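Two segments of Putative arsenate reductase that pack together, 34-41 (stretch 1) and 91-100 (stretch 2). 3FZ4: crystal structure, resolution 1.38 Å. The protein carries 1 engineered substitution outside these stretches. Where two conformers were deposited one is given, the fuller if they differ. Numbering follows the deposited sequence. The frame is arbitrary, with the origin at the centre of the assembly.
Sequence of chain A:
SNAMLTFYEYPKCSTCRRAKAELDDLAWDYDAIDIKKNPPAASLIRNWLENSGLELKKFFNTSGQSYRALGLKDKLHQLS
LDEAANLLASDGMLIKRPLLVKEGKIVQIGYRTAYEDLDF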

# COMPACT_ATOMS: atom_id res chain seq x y z
N ASP A 34 6.38 6.67 6.01
CA ASP A 34 7.01 6.73 4.69
C ASP A 34 7.25 5.32 4.21
O ASP A 34 7.97 4.56 4.84
N ILE A 35 6.62 4.97 3.09
CA ILE A 35 6.63 3.61 2.61
C ILE A 35 8.00 3.15 2.11
O ILE A 35 8.28 1.95 2.10
N LYS A 36 8.85 4.09 1.70
CA LYS A 36 10.20 3.73 1.29
C LYS A 36 11.09 3.55 2.53
O LYS A 36 11.83 2.56 2.62
N LYS A 37 11.03 4.47 3.48
CA LYS A 37 11.91 4.38 4.64
C LYS A 37 11.52 3.25 5.58
O LYS A 37 12.38 2.64 6.22
N ASN A 38 10.21 2.99 5.69
CA ASN A 38 9.66 2.08 6.68
C ASN A 38 8.50 1.26 6.13
O ASN A 38 7.37 1.40 6.58
N PRO A 39 8.78 0.44 5.11
CA PRO A 39 7.68 -0.31 4.50
C PRO A 39 7.06 -1.29 5.49
O PRO A 39 7.71 -1.70 6.46
N PRO A 40 5.81 -1.70 5.25
CA PRO A 40 5.20 -2.73 6.11
C PRO A 40 6.00 -4.04 6.12
O PRO A 40 6.67 -4.39 5.15
N ALA A 41 5.90 -4.76 7.23
CA ALA A 41 6.60 -6.02 7.39
C ALA A 41 6.06 -7.08 6.45
O ALA A 41 4.88 -7.07 6.08
N ASP A 91 11.42 -3.64 -0.73
CA ASP A 91 11.58 -2.35 -1.42
C ASP A 91 10.24 -1.66 -1.44
O ASP A 91 9.35 -2.01 -2.23
N GLY A 92 10.08 -0.66 -0.57
CA GLY A 92 8.84 0.08 -0.51
C GLY A 92 8.43 0.72 -1.83
O GLY A 92 7.24 1.02 -2.00
N MSE A 93 9.38 0.98 -2.74
CA MSE A 93 9.07 1.58 -4.03
C MSE A 93 8.31 0.61 -4.93
O MSE A 93 7.75 1.04 -5.94
N LEU A 94 8.30 -0.67 -4.57
CA LEU A 94 7.54 -1.70 -5.30
C LEU A 94 6.08 -1.75 -4.92
O LEU A 94 5.28 -2.32 -5.64
N ILE A 95 5.74 -1.14 -3.78
CA ILE A 95 4.41 -1.28 -3.21
C ILE A 95 3.49 -0.14 -3.74
O ILE A 95 3.91 1.01 -3.84
N LYS A 96 2.26 -0.47 -4.11
CA LYS A 96 1.28 0.53 -4.51
C LYS A 96 1.11 1.52 -3.36
O LYS A 96 1.08 1.10 -2.19
N ARG A 97 0.94 2.80 -3.68
CA ARG A 97 0.74 3.82 -2.62
C ARG A 97 -0.29 4.82 -3.13
O ARG A 97 -0.48 4.94 -4.35
N PRO A 98 -1.00 5.50 -2.23
CA PRO A 98 -0.99 5.26 -0.78
C PRO A 98 -1.65 3.96 -0.36
O PRO A 98 -2.35 3.31 -1.16
N LEU A 99 -1.42 3.57 0.89
CA LEU A 99 -2.18 2.49 1.52
C LEU A 99 -2.81 3.04 2.77
O LEU A 99 -2.19 3.84 3.49
N LEU A 100 -4.06 2.66 3.01
CA LEU A 100 -4.74 2.94 4.26
C LEU A 100 -5.05 1.64 4.96
O LEU A 100 -5.61 0.72 4.35

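The contact is built around Ile 35, a buried side chain that points toward stretch 2 and has the largest area covered by it. With chi1 and chi2 both t, the chain is extended, and its CD1 reaches Ile 95 CG2 at 3.7 Å, Leu 99 CD1 at 4.1 Å and Lys 96 O at 3.9 Å, although the CA-to-CB bond of Lys 96 points away. Ile 35 CG2 approaches Met 93 CE at 4.0 Å. Arg 97, p at chi1 and t at chi2 and chi3, meets both ends of Ile 35, with Arg 97 CD 4.3 Å from Ile 35 CG2 and Arg 97 CB 4.3 Å from Ile 35 CD1.

Ile 95 and Leu 99 both point toward stretch 1 and both adopt the m, t rotamer. Ile 95 extends the apolar surface to the proline pair: its CD1 lies 3.8 Å from Pro 40 CD and 4.2 Å from Pro 39 CB.

Close backbone approach depends on Gly 92, whose CA is 3.3 Å from Ile 35 O in a CA-H...O contact. A CB here would clash with Ile 35 O and Lys 36 CA. Selenomethionine Met 93 starts sideways, but its m, m, p rotamer brings its end nearer, placing Met 93 CE 3.1 Å from Lys 36 CB. This is shorter than a normal carbon-carbon contact; each side chain has a second deposited conformer, so the value belongs to this pair alone. Lys 36 CG and CD run along the Met 93 end, and only the end of the lysine leads away.

No direct hydrogen bond joins the stretches. Instead, water 1 bridges them, donating to Lys 36 O and accepting from Gly 92 N, each at 2.8 Å. Locally, Asp 34 OD1 accepts from Lys 37 N and, weakly, Lys 36 N, and Asp 91 OD1 from Met 93 N, all at 2.9 Å.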

# COMPACT_ATOMS: atom_id res chain seq x y z
CB ASP A 34 8.29 7.57 4.75
CG ASP A 34 8.96 7.74 3.39
OD1 ASP A 34 9.34 6.72 2.78
OD2 ASP A 34 9.12 8.89 2.93
CB ILE A 35 5.51 3.45 1.54
CG1 ILE A 35 5.07 2.00 1.40
CG2 ILE A 35 5.90 4.05 0.19
CD1 ILE A 35 3.88 1.80 0.45
CB LYS A 36 10.79 4.76 0.32
CG LYS A 36 12.17 4.37 -0.23
CD LYS A 36 12.64 5.33 -1.33
CE LYS A 36 13.60 6.41 -0.81
NZ LYS A 36 13.81 7.57 -1.77
CB LYS A 37 11.85 5.67 5.43
CG LYS A 37 12.36 6.84 4.71
CD LYS A 37 12.32 7.98 5.71
CE LYS A 37 12.63 9.25 5.08
NZ LYS A 37 12.43 10.34 6.08
CB ASN A 38 9.24 2.88 7.92
CG ASN A 38 10.40 3.63 8.55
OD1 ASN A 38 11.36 3.02 9.02
ND2 ASN A 38 10.33 4.96 8.55
CB PRO A 39 8.36 -1.07 3.36
CG PRO A 39 9.78 -1.14 3.73
CD PRO A 39 10.08 0.12 4.47
CB PRO A 40 3.81 -2.93 5.51
CG PRO A 40 3.92 -2.41 4.11
CD PRO A 40 4.98 -1.36 4.09
CB ALA A 41 6.45 -6.49 8.82
CB ASP A 91 12.09 -2.55 -2.85
CG ASP A 91 12.23 -1.24 -3.62
OD1 ASP A 91 12.05 -0.13 -3.05
OD2 ASP A 91 12.55 -1.34 -4.83
CB MSE A 93 10.34 2.02 -4.76
CG MSE A 93 11.07 3.21 -4.14
SE MSE A 93 10.00 4.85 -3.89
CE MSE A 93 9.08 4.36 -2.24
CB LEU A 94 8.14 -3.09 -5.05
CG LEU A 94 9.43 -3.38 -5.81
CD1 LEU A 94 10.06 -4.71 -5.39
CD2 LEU A 94 9.14 -3.32 -7.32
CB ILE A 95 4.44 -1.23 -1.64
CG1 ILE A 95 5.47 -2.20 -1.10
CG2 ILE A 95 3.04 -1.45 -1.07
CD1 ILE A 95 5.63 -2.14 0.39
CB LYS A 96 -0.02 -0.21 -4.77
CG LYS A 96 -1.16 0.67 -5.19
CD LYS A 96 -0.88 1.40 -6.47
CE LYS A 96 -2.16 2.00 -7.01
NZ LYS A 96 -1.97 2.94 -8.14
CB ARG A 97 2.05 4.53 -2.26
CG ARG A 97 2.74 5.12 -3.48
CD ARG A 97 3.95 5.90 -3.11
NE ARG A 97 4.47 6.65 -4.24
CZ ARG A 97 5.52 6.30 -4.96
NH1 ARG A 97 5.91 7.09 -5.95
NH2 ARG A 97 6.20 5.20 -4.67
CB PRO A 98 -1.78 6.44 -0.23
CG PRO A 98 -2.73 6.80 -1.36
CD PRO A 98 -1.95 6.54 -2.63
CB LEU A 99 -1.29 1.35 1.96
CG LEU A 99 -0.39 0.71 0.93
CD1 LEU A 99 0.56 -0.28 1.63
CD2 LEU A 99 -1.20 0.02 -0.16
CB LEU A 100 -6.00 3.78 4.00
CG LEU A 100 -6.64 4.39 5.25
CD1 LEU A 100 -5.75 5.47 5.82
CD2 LEU A 100 -8.02 4.94 4.93
O HOH W 1 12.16 0.26 1.12